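PDB 5M41: nigritoxine from Vibrio nigripulchritudo, which acts as a bacterial toxin against crustaceans and insects and has a new fold. Local coordinates for residues Phe552-Lys557 with Asn577-Phe582; Gln496-Glu501 with Ala546-Asp551. All coordinates share one frame; numbering follows the deposited sequence.

Contact 1. Residues Phe552-Lys557 with Asn577-Phe582; sequences FRLQHK and NNPYSF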
ATOM      1  N   PHE A 552       2.622 -15.274 -19.036  1.00 45.83           N
ATOM      2  CA  PHE A 552       3.563 -16.164 -19.712  1.00 45.34           C
ATOM      3  C   PHE A 552       4.724 -15.384 -20.318  1.00 43.95           C
ATOM      4  O   PHE A 552       5.890 -15.775 -20.186  1.00 43.90           O
ATOM      5  CB  PHE A 552       2.890 -16.998 -20.796  1.00 45.38           C
ATOM      6  CG  PHE A 552       3.867 -17.684 -21.713  1.00 45.81           C
ATOM      7  CD1 PHE A 552       4.470 -18.874 -21.333  1.00 47.31           C
ATOM      8  CD2 PHE A 552       4.187 -17.137 -22.947  1.00 44.79           C
ATOM      9  CE1 PHE A 552       5.377 -19.510 -22.165  1.00 46.54           C
ATOM     10  CE2 PHE A 552       5.098 -17.760 -23.792  1.00 46.16           C
ATOM     11  CZ  PHE A 552       5.693 -18.953 -23.399  1.00 47.86           C
ATOM     12  N   ARG A 553       4.395 -14.278 -20.975  1.00 41.90           N
ATOM     13  CA  ARG A 553       5.405 -13.479 -21.664  1.00 43.66           C
ATOM     14  C   ARG A 553       6.408 -12.863 -20.707  1.00 43.76           C
ATOM     15  O   ARG A 553       7.567 -12.708 -21.063  1.00 43.77           O
ATOM     16  CB  ARG A 553       4.758 -12.411 -22.534  1.00 42.33           C
ATOM     17  CG  ARG A 553       4.220 -12.940 -23.857  1.00 44.62           C
ATOM     18  CD  ARG A 553       3.608 -11.796 -24.639  1.00 42.37           C
ATOM     19  NE  ARG A 553       3.158 -12.165 -25.975  1.00 42.21           N
ATOM     20  CZ  ARG A 553       3.940 -12.277 -27.049  1.00 43.59           C
ATOM     21  NH1 ARG A 553       5.264 -12.090 -26.974  1.00 43.20           N
ATOM     22  NH2 ARG A 553       3.390 -12.599 -28.215  1.00 43.18           N
ATOM     23  N   LEU A 554       5.956 -12.508 -19.503  1.00 45.07           N
ATOM     24  CA  LEU A 554       6.848 -12.038 -18.439  1.00 46.23           C
ATOM     25  C   LEU A 554       7.709 -13.186 -17.897  1.00 48.00           C
ATOM     26  O   LEU A 554       8.918 -13.046 -17.753  1.00 47.46           O
ATOM     27  CB  LEU A 554       6.060 -11.407 -17.273  1.00 46.53           C
ATOM     28  CG  LEU A 554       5.510  -9.966 -17.373  1.00 46.59           C
ATOM     29  CD1 LEU A 554       4.793  -9.613 -16.071  1.00 45.90           C
ATOM     30  CD2 LEU A 554       6.610  -8.953 -17.660  1.00 46.63           C
ATOM     31  N   GLN A 555       7.070 -14.308 -17.582  1.00 48.70           N
ATOM     32  CA  GLN A 555       7.764 -15.477 -17.034  1.00 48.97           C
ATOM     33  C   GLN A 555       8.846 -15.970 -18.005  1.00 49.12           C
ATOM     34  O   GLN A 555       9.933 -16.341 -17.584  1.00 48.96           O
ATOM     35  CB  GLN A 555       6.744 -16.581 -16.754  1.00 50.88           C
ATOM     36  CG  GLN A 555       7.213 -17.695 -15.829  1.00 52.89           C
ATOM     37  CD  GLN A 555       6.153 -18.762 -15.661  1.00 53.89           C
ATOM     38  OE1 GLN A 555       6.208 -19.803 -16.310  1.00 55.54           O
ATOM     39  NE2 GLN A 555       5.156 -18.486 -14.830  1.00 52.27           N
ATOM     40  N   HIS A 556       8.559 -15.926 -19.300  1.00 48.97           N
ATOM     41  CA  HIS A 556       9.532 -16.310 -20.338  1.00 48.95           C
ATOM     42  C   HIS A 556      10.017 -15.158 -21.177  1.00 47.07           C
ATOM     43  O   HIS A 556      10.253 -15.285 -22.408  1.00 46.92           O
ATOM     44  CB  HIS A 556       8.953 -17.443 -21.163  1.00 51.70           C
ATOM     45  CG  HIS A 556       8.775 -18.693 -20.361  1.00 54.49           C
ATOM     46  ND1 HIS A 556       9.768 -19.572 -20.188  1.00 59.08           N
ATOM     47  CD2 HIS A 556       7.708 -19.141 -19.589  1.00 54.17           C
ATOM     48  CE1 HIS A 556       9.345 -20.572 -19.372  1.00 59.67           C
ATOM     49  NE2 HIS A 556       8.086 -20.304 -19.013  1.00 58.62           N
ATOM     50  N   LYS A 557      10.231 -14.029 -20.497  1.00 45.64           N
ATOM     51  CA  LYS A 557      10.537 -12.750 -21.175  1.00 47.19           C
ATOM     52  C   LYS A 557      11.821 -12.743 -21.992  1.00 47.43           C
ATOM     53  O   LYS A 557      11.942 -11.952 -22.914  1.00 46.11           O
ATOM     54  CB  LYS A 557      10.554 -11.579 -20.176  1.00 47.05           C
ATOM     55  CG  LYS A 557      11.589 -11.714 -19.069  1.00 47.10           C
ATOM     56  CD  LYS A 557      11.677 -10.385 -18.329  1.00 52.23           C
ATOM     57  CE  LYS A 557      12.820 -10.380 -17.332  1.00 57.30           C
ATOM     58  NZ  LYS A 557      12.915  -9.030 -16.697  1.00 60.97           N
ATOM     59  N   ASN A 577       9.978 -12.589 -26.217  1.00 39.78           N
ATOM     60  CA  ASN A 577       8.646 -12.703 -25.630  1.00 39.81           C
ATOM     61  C   ASN A 577       8.211 -11.495 -24.804  1.00 39.64           C
ATOM     62  O   ASN A 577       6.999 -11.214 -24.717  1.00 40.25           O
ATOM     63  CB  ASN A 577       8.542 -13.920 -24.727  1.00 39.45           C
ATOM     64  CG  ASN A 577       8.513 -15.220 -25.494  1.00 40.54           C
ATOM     65  OD1 ASN A 577       8.204 -15.253 -26.683  1.00 40.84           O
ATOM     66  ND2 ASN A 577       8.825 -16.310 -24.800  1.00 39.93           N
ATOM     67  N   ASN A 578       9.181 -10.803 -24.184  1.00 39.38           N
ATOM     68  CA  ASN A 578       8.885  -9.667 -23.265  1.00 38.26           C
ATOM     69  C   ASN A 578       7.714  -8.828 -23.756  1.00 37.69           C
ATOM     70  O   ASN A 578       7.752  -8.319 -24.885  1.00 38.16           O
ATOM     71  CB  ASN A 578      10.098  -8.755 -23.116  1.00 38.78           C
ATOM     72  CG  ASN A 578       9.976  -7.814 -21.914  1.00 41.35           C
ATOM     73  OD1 ASN A 578       8.961  -7.109 -21.736  1.00 38.69           O
ATOM     74  ND2 ASN A 578      11.002  -7.817 -21.070  1.00 39.94           N
ATOM     75  N   PRO A 579       6.662  -8.673 -22.929  1.00 37.55           N
ATOM     76  CA  PRO A 579       5.490  -7.996 -23.476  1.00 38.46           C
ATOM     77  C   PRO A 579       5.691  -6.489 -23.703  1.00 38.25           C
ATOM     78  O   PRO A 579       4.868  -5.871 -24.337  1.00 39.07           O
ATOM     79  CB  PRO A 579       4.398  -8.264 -22.425  1.00 39.35           C
ATOM     80  CG  PRO A 579       5.134  -8.506 -21.162  1.00 39.14           C
ATOM     81  CD  PRO A 579       6.473  -9.078 -21.521  1.00 38.60           C
ATOM     82  N   TYR A 580       6.793  -5.935 -23.214  1.00 37.82           N
ATOM     83  CA  TYR A 580       7.133  -4.520 -23.425  1.00 39.20           C
ATOM     84  C   TYR A 580       8.140  -4.318 -24.555  1.00 38.64           C
ATOM     85  O   TYR A 580       8.770  -3.264 -24.649  1.00 40.04           O
ATOM     86  CB  TYR A 580       7.707  -3.930 -22.126  1.00 37.59           C
ATOM     87  CG  TYR A 580       6.701  -3.875 -20.993  1.00 36.66           C
ATOM     88  CD1 TYR A 580       5.848  -2.780 -20.837  1.00 37.09           C
ATOM     89  CD2 TYR A 580       6.614  -4.908 -20.076  1.00 37.61           C
ATOM     90  CE1 TYR A 580       4.927  -2.730 -19.787  1.00 38.02           C
ATOM     91  CE2 TYR A 580       5.717  -4.864 -19.020  1.00 37.86           C
ATOM     92  CZ  TYR A 580       4.869  -3.789 -18.890  1.00 38.67           C
ATOM     93  OH  TYR A 580       3.999  -3.787 -17.838  1.00 40.35           O
ATOM     94  N   SER A 581       8.351  -5.350 -25.365  1.00 38.60           N
ATOM     95  CA  SER A 581       9.281  -5.267 -26.488  1.00 39.24           C
ATOM     96  C   SER A 581       8.663  -4.572 -27.686  1.00 40.36           C
ATOM     97  O   SER A 581       7.569  -4.965 -28.134  1.00 41.16           O
ATOM     98  CB  SER A 581       9.701  -6.664 -26.925  1.00 40.98           C
ATOM     99  OG  SER A 581      10.457  -6.579 -28.115  1.00 40.58           O
ATOM    100  N   PHE A 582       9.383  -3.577 -28.223  1.00 38.60           N
ATOM    101  CA  PHE A 582       8.973  -2.841 -29.435  1.00 39.48           C
ATOM    102  C   PHE A 582      10.019  -2.966 -30.533  1.00 41.29           C
ATOM    103  O   PHE A 582      10.056  -2.156 -31.490  1.00 41.91           O
ATOM    104  CB  PHE A 582       8.673  -1.367 -29.117  1.00 38.73           C
ATOM    105  CG  PHE A 582       7.498  -1.194 -28.197  1.00 37.79           C
ATOM    106  CD1 PHE A 582       6.199  -1.172 -28.706  1.00 37.80           C
ATOM    107  CD2 PHE A 582       7.683  -1.118 -26.818  1.00 38.10           C
ATOM    108  CE1 PHE A 582       5.106  -1.068 -27.852  1.00 38.40           C
ATOM    109  CE2 PHE A 582       6.592  -1.017 -25.952  1.00 38.11           C
ATOM    110  CZ  PHE A 582       5.305  -0.990 -26.475  1.00 38.74           C
TER
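The C-terminal end of helix 546-555 meets the connection between two antiparallel strands, 571-576 and 583-589, and the joint is made largely by polar groups gripping backbone carbonyls. Arg553 runs extended from CG to NE alongside Asn577, and its NH1 gives a hydrogen bond of 3.0 Å to Asn577 O, nearly straight at 162° and directed at an in-plane lone pair. The acceptor lies in the guanidinium plane, as suits a planar donor; the other nitrogens turn elsewhere, NE to Glu549 and NH2 to Tyr511, while Phe633 supplies a cation-pi contact. Arginine suits this buried place because its several N-H groups are satisfied at once, by Asn577 O, Glu549 and Tyr511.

His556 is the first residue to leave the helix, and its backbone O accepts a hydrogen bond from Asn577 ND2 at 3.0 Å, the donor standing above the carbonyl plane. The short amide thus reaches a carbonyl at the helix end. A weak hydrogen bond runs from Asn578 N to Lys557 O, 3.2 Å away. Beside these polar contacts, Leu554 crosses Pro579 at about a right angle, its CD2 lying 3.8 Å from Pro579 CG, and the same methyl approaches the edge of the Tyr580 ring.

Asn578 OD1 accepts from Tyr580 N at 2.9 Å, on a lone pair. Asn578-Pro579 is thus an Asx-Pro turn, set within the type I beta turn Asn578-Ser581 that links antiparallel neighbours 571-576 and 583-589.

Contact 2. Residues Gln496-Glu501 with Ala546-Asp551; sequences QVYINE and AGEEFD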
ATOM      1  N   GLN A 496       7.797 -24.233 -24.433  1.00 61.52           N
ATOM      2  CA  GLN A 496       8.131 -23.689 -23.144  1.00 59.05           C
ATOM      3  C   GLN A 496       7.142 -24.076 -22.052  1.00 58.82           C
ATOM      4  O   GLN A 496       5.919 -24.050 -22.253  1.00 56.98           O
ATOM      5  CB  GLN A 496       8.229 -22.169 -23.286  1.00 60.53           C
ATOM      6  CG  GLN A 496       9.298 -21.553 -22.429  1.00 61.58           C
ATOM      7  CD  GLN A 496      10.700 -21.909 -22.854  1.00 57.97           C
ATOM      8  OE1 GLN A 496      11.023 -21.913 -24.032  1.00 62.44           O
ATOM      9  NE2 GLN A 496      11.552 -22.160 -21.886  1.00 58.22           N
ATOM     10  N   VAL A 497       7.665 -24.427 -20.879  1.00 59.56           N
ATOM     11  CA  VAL A 497       6.792 -24.829 -19.783  1.00 59.92           C
ATOM     12  C   VAL A 497       6.312 -23.594 -19.019  1.00 59.69           C
ATOM     13  O   VAL A 497       7.070 -22.961 -18.284  1.00 60.20           O
ATOM     14  CB  VAL A 497       7.441 -25.853 -18.813  1.00 61.95           C
ATOM     15  CG1 VAL A 497       6.501 -26.134 -17.653  1.00 63.19           C
ATOM     16  CG2 VAL A 497       7.776 -27.157 -19.528  1.00 64.48           C
ATOM     17  N   TYR A 498       5.046 -23.259 -19.212  1.00 59.69           N
ATOM     18  CA  TYR A 498       4.430 -22.172 -18.500  1.00 58.69           C
ATOM     19  C   TYR A 498       3.876 -22.683 -17.173  1.00 62.18           C
ATOM     20  O   TYR A 498       3.045 -23.602 -17.143  1.00 61.79           O
ATOM     21  CB  TYR A 498       3.335 -21.514 -19.351  1.00 56.73           C
ATOM     22  CG  TYR A 498       2.514 -20.511 -18.585  1.00 57.20           C
ATOM     23  CD1 TYR A 498       3.123 -19.481 -17.865  1.00 55.95           C
ATOM     24  CD2 TYR A 498       1.132 -20.597 -18.567  1.00 58.10           C
ATOM     25  CE1 TYR A 498       2.369 -18.567 -17.151  1.00 56.83           C
ATOM     26  CE2 TYR A 498       0.368 -19.693 -17.850  1.00 58.81           C
ATOM     27  CZ  TYR A 498       0.990 -18.678 -17.151  1.00 58.32           C
ATOM     28  OH  TYR A 498       0.219 -17.791 -16.443  1.00 57.70           O
ATOM     29  N   ILE A 499       4.353 -22.094 -16.080  1.00 62.60           N
ATOM     30  CA  ILE A 499       3.834 -22.415 -14.749  1.00 65.80           C
ATOM     31  C   ILE A 499       2.795 -21.387 -14.331  1.00 66.34           C
ATOM     32  O   ILE A 499       3.120 -20.241 -14.007  1.00 63.35           O
ATOM     33  CB  ILE A 499       4.945 -22.524 -13.684  1.00 68.64           C
ATOM     34  CG1 ILE A 499       6.006 -23.535 -14.135  1.00 71.31           C
ATOM     35  CG2 ILE A 499       4.343 -22.935 -12.340  1.00 70.12           C
ATOM     36  CD1 ILE A 499       7.363 -23.339 -13.492  1.00 76.67           C
ATOM     37  N   ASN A 500       1.537 -21.810 -14.378  1.00 69.49           N
ATOM     38  CA  ASN A 500       0.410 -20.968 -14.021  1.00 69.97           C
ATOM     39  C   ASN A 500       0.296 -20.992 -12.516  1.00 71.53           C
ATOM     40  O   ASN A 500      -0.144 -21.991 -11.936  1.00 71.39           O
ATOM     41  CB  ASN A 500      -0.860 -21.515 -14.677  1.00 74.36           C
ATOM     42  CG  ASN A 500      -2.028 -20.557 -14.594  1.00 74.88           C
ATOM     43  OD1 ASN A 500      -2.283 -19.949 -13.549  1.00 73.81           O
ATOM     44  ND2 ASN A 500      -2.765 -20.433 -15.703  1.00 74.57           N
ATOM     45  N   GLU A 501       0.722 -19.906 -11.882  1.00 68.68           N
ATOM     46  CA  GLU A 501       0.787 -19.853 -10.429  1.00 71.68           C
ATOM     47  C   GLU A 501      -0.596 -19.921  -9.767  1.00 75.92           C
ATOM     48  O   GLU A 501      -0.719 -20.390  -8.630  1.00 80.20           O
ATOM     49  CB  GLU A 501       1.552 -18.607  -9.968  1.00 66.96           C
ATOM     50  CG  GLU A 501       3.064 -18.676 -10.149  1.00 65.74           C
ATOM     51  CD  GLU A 501       3.700 -17.287 -10.204  1.00 66.75           C
ATOM     52  OE1 GLU A 501       3.356 -16.520 -11.128  1.00 68.33           O
ATOM     53  OE2 GLU A 501       4.538 -16.948  -9.339  1.00 63.22           O
ATOM     54  N   ALA A 546      -6.036 -12.549 -22.319  1.00 57.42           N
ATOM     55  CA  ALA A 546      -4.796 -11.771 -22.449  1.00 53.46           C
ATOM     56  C   ALA A 546      -3.908 -11.836 -21.197  1.00 50.43           C
ATOM     57  O   ALA A 546      -2.686 -11.973 -21.302  1.00 47.25           O
ATOM     58  CB  ALA A 546      -5.113 -10.317 -22.822  1.00 51.50           C
ATOM     59  N   GLY A 547      -4.536 -11.769 -20.025  1.00 48.82           N
ATOM     60  CA  GLY A 547      -3.822 -11.806 -18.766  1.00 50.01           C
ATOM     61  C   GLY A 547      -2.860 -12.964 -18.660  1.00 50.67           C
ATOM     62  O   GLY A 547      -1.727 -12.801 -18.212  1.00 49.75           O
ATOM     63  N   GLU A 548      -3.302 -14.151 -19.073  1.00 52.14           N
ATOM     64  CA  GLU A 548      -2.443 -15.322 -18.991  1.00 50.64           C
ATOM     65  C   GLU A 548      -1.257 -15.256 -19.976  1.00 49.31           C
ATOM     66  O   GLU A 548      -0.133 -15.618 -19.605  1.00 46.31           O
ATOM     67  CB  GLU A 548      -3.264 -16.605 -19.183  1.00 54.36           C
ATOM     68  CG  GLU A 548      -2.623 -17.832 -18.562  1.00 58.03           C
ATOM     69  CD  GLU A 548      -3.376 -19.125 -18.881  1.00 62.22           C
ATOM     70  OE1 GLU A 548      -4.595 -19.084 -19.153  1.00 62.78           O
ATOM     71  OE2 GLU A 548      -2.737 -20.192 -18.858  1.00 63.07           O
ATOM     72  N   GLU A 549      -1.503 -14.822 -21.223  1.00 49.46           N
ATOM     73  CA  GLU A 549      -0.394 -14.609 -22.196  1.00 48.10           C
ATOM     74  C   GLU A 549       0.602 -13.575 -21.658  1.00 46.72           C
ATOM     75  O   GLU A 549       1.824 -13.726 -21.808  1.00 44.11           O
ATOM     76  CB  GLU A 549      -0.882 -14.138 -23.576  1.00 48.00           C
ATOM     77  CG  GLU A 549       0.258 -14.096 -24.596  1.00 50.84           C
ATOM     78  CD  GLU A 549      -0.190 -13.849 -26.032  1.00 53.78           C
ATOM     79  OE1 GLU A 549      -1.199 -14.455 -26.457  1.00 54.77           O
ATOM     80  OE2 GLU A 549       0.471 -13.037 -26.741  1.00 52.99           O
ATOM     81  N   PHE A 550       0.068 -12.526 -21.041  1.00 44.51           N
ATOM     82  CA  PHE A 550       0.916 -11.466 -20.473  1.00 44.32           C
ATOM     83  C   PHE A 550       1.829 -12.060 -19.397  1.00 44.29           C
ATOM     84  O   PHE A 550       3.029 -11.825 -19.400  1.00 41.56           O
ATOM     85  CB  PHE A 550       0.058 -10.311 -19.913  1.00 43.41           C
ATOM     86  CG  PHE A 550       0.863  -9.184 -19.300  1.00 42.09           C
ATOM     87  CD1 PHE A 550       1.428  -8.199 -20.095  1.00 41.88           C
ATOM     88  CD2 PHE A 550       1.037  -9.111 -17.916  1.00 42.05           C
ATOM     89  CE1 PHE A 550       2.143  -7.149 -19.531  1.00 40.39           C
ATOM     90  CE2 PHE A 550       1.753  -8.066 -17.347  1.00 43.31           C
ATOM     91  CZ  PHE A 550       2.311  -7.086 -18.161  1.00 40.60           C
ATOM     92  N   ASP A 551       1.256 -12.854 -18.496  1.00 46.80           N
ATOM     93  CA  ASP A 551       2.035 -13.489 -17.442  1.00 48.01           C
ATOM     94  C   ASP A 551       3.056 -14.484 -18.053  1.00 47.43           C
ATOM     95  O   ASP A 551       4.232 -14.516 -17.659  1.00 45.47           O
ATOM     96  CB  ASP A 551       1.085 -14.160 -16.442  1.00 50.41           C
ATOM     97  CG  ASP A 551       1.811 -14.895 -15.334  1.00 52.85           C
ATOM     98  OD1 ASP A 551       2.560 -14.268 -14.562  1.00 56.68           O
ATOM     99  OD2 ASP A 551       1.625 -16.117 -15.217  1.00 58.36           O
TER
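Tyr498 and Asp551 both set CG anti to the backbone N (chi1 171° and 178°), which sends the phenol out from strand 496-500 and the carboxylate out from helix 546-555 until they meet. Tyr498 OH donates to Asp551 OD2 over a short 2.5 Å, using the anti lone pair, the one facing away from the other oxygen. The carboxylate stands 69° from the ring plane, but OD2 itself lies in that plane at the edge. Tyrosine suits the place because its rigid length spans much of the gap between axes 10.0 Å apart.

Here a helix packs on an outermost strand, 496-500, of the antiparallel sheet formed with 505-515, 523-532 and 538-542, crossing it at 119°. At another part of the ring edge Glu548 OE2 comes 3.3 Å from Tyr498 CE2. Its extended chain also lets OE2 receive a weak bond from Asn500 ND2 at 3.2 Å, while Lys507 of the next strand supplies its stronger, charged partner. Backbone N of Asn500 sits over the centre of one face of the phenol.

Glu501 OE1 stops 4.2 Å from Asp551 OD1; Arg454, salt-bridged to Glu501 and more distantly paired with Asp551, probably eases the repulsion between these like charges.

How the contacts relate
Helix 546-555 is common to both contacts, whose centres lie 10 Å apart. Contact 2 uses its first turns and closes before contact 1 opens on its last turn and the residues just after it. The helix follows strand 538-542 of the four-stranded antiparallel sheet and packs back on strand 496-500; its far end meets the connection between strands 571-576 and 583-589, which belong to a six-stranded sheet. It therefore joins two consecutive sheets in the C-terminal part of the toxin. The contacts also touch directly: Gln555 NE2 approaches Ile499 O at 2.8 Å and His556 NE2 approaches Val497 O at 2.9 Å, both probable hydrogen bonds to the strand.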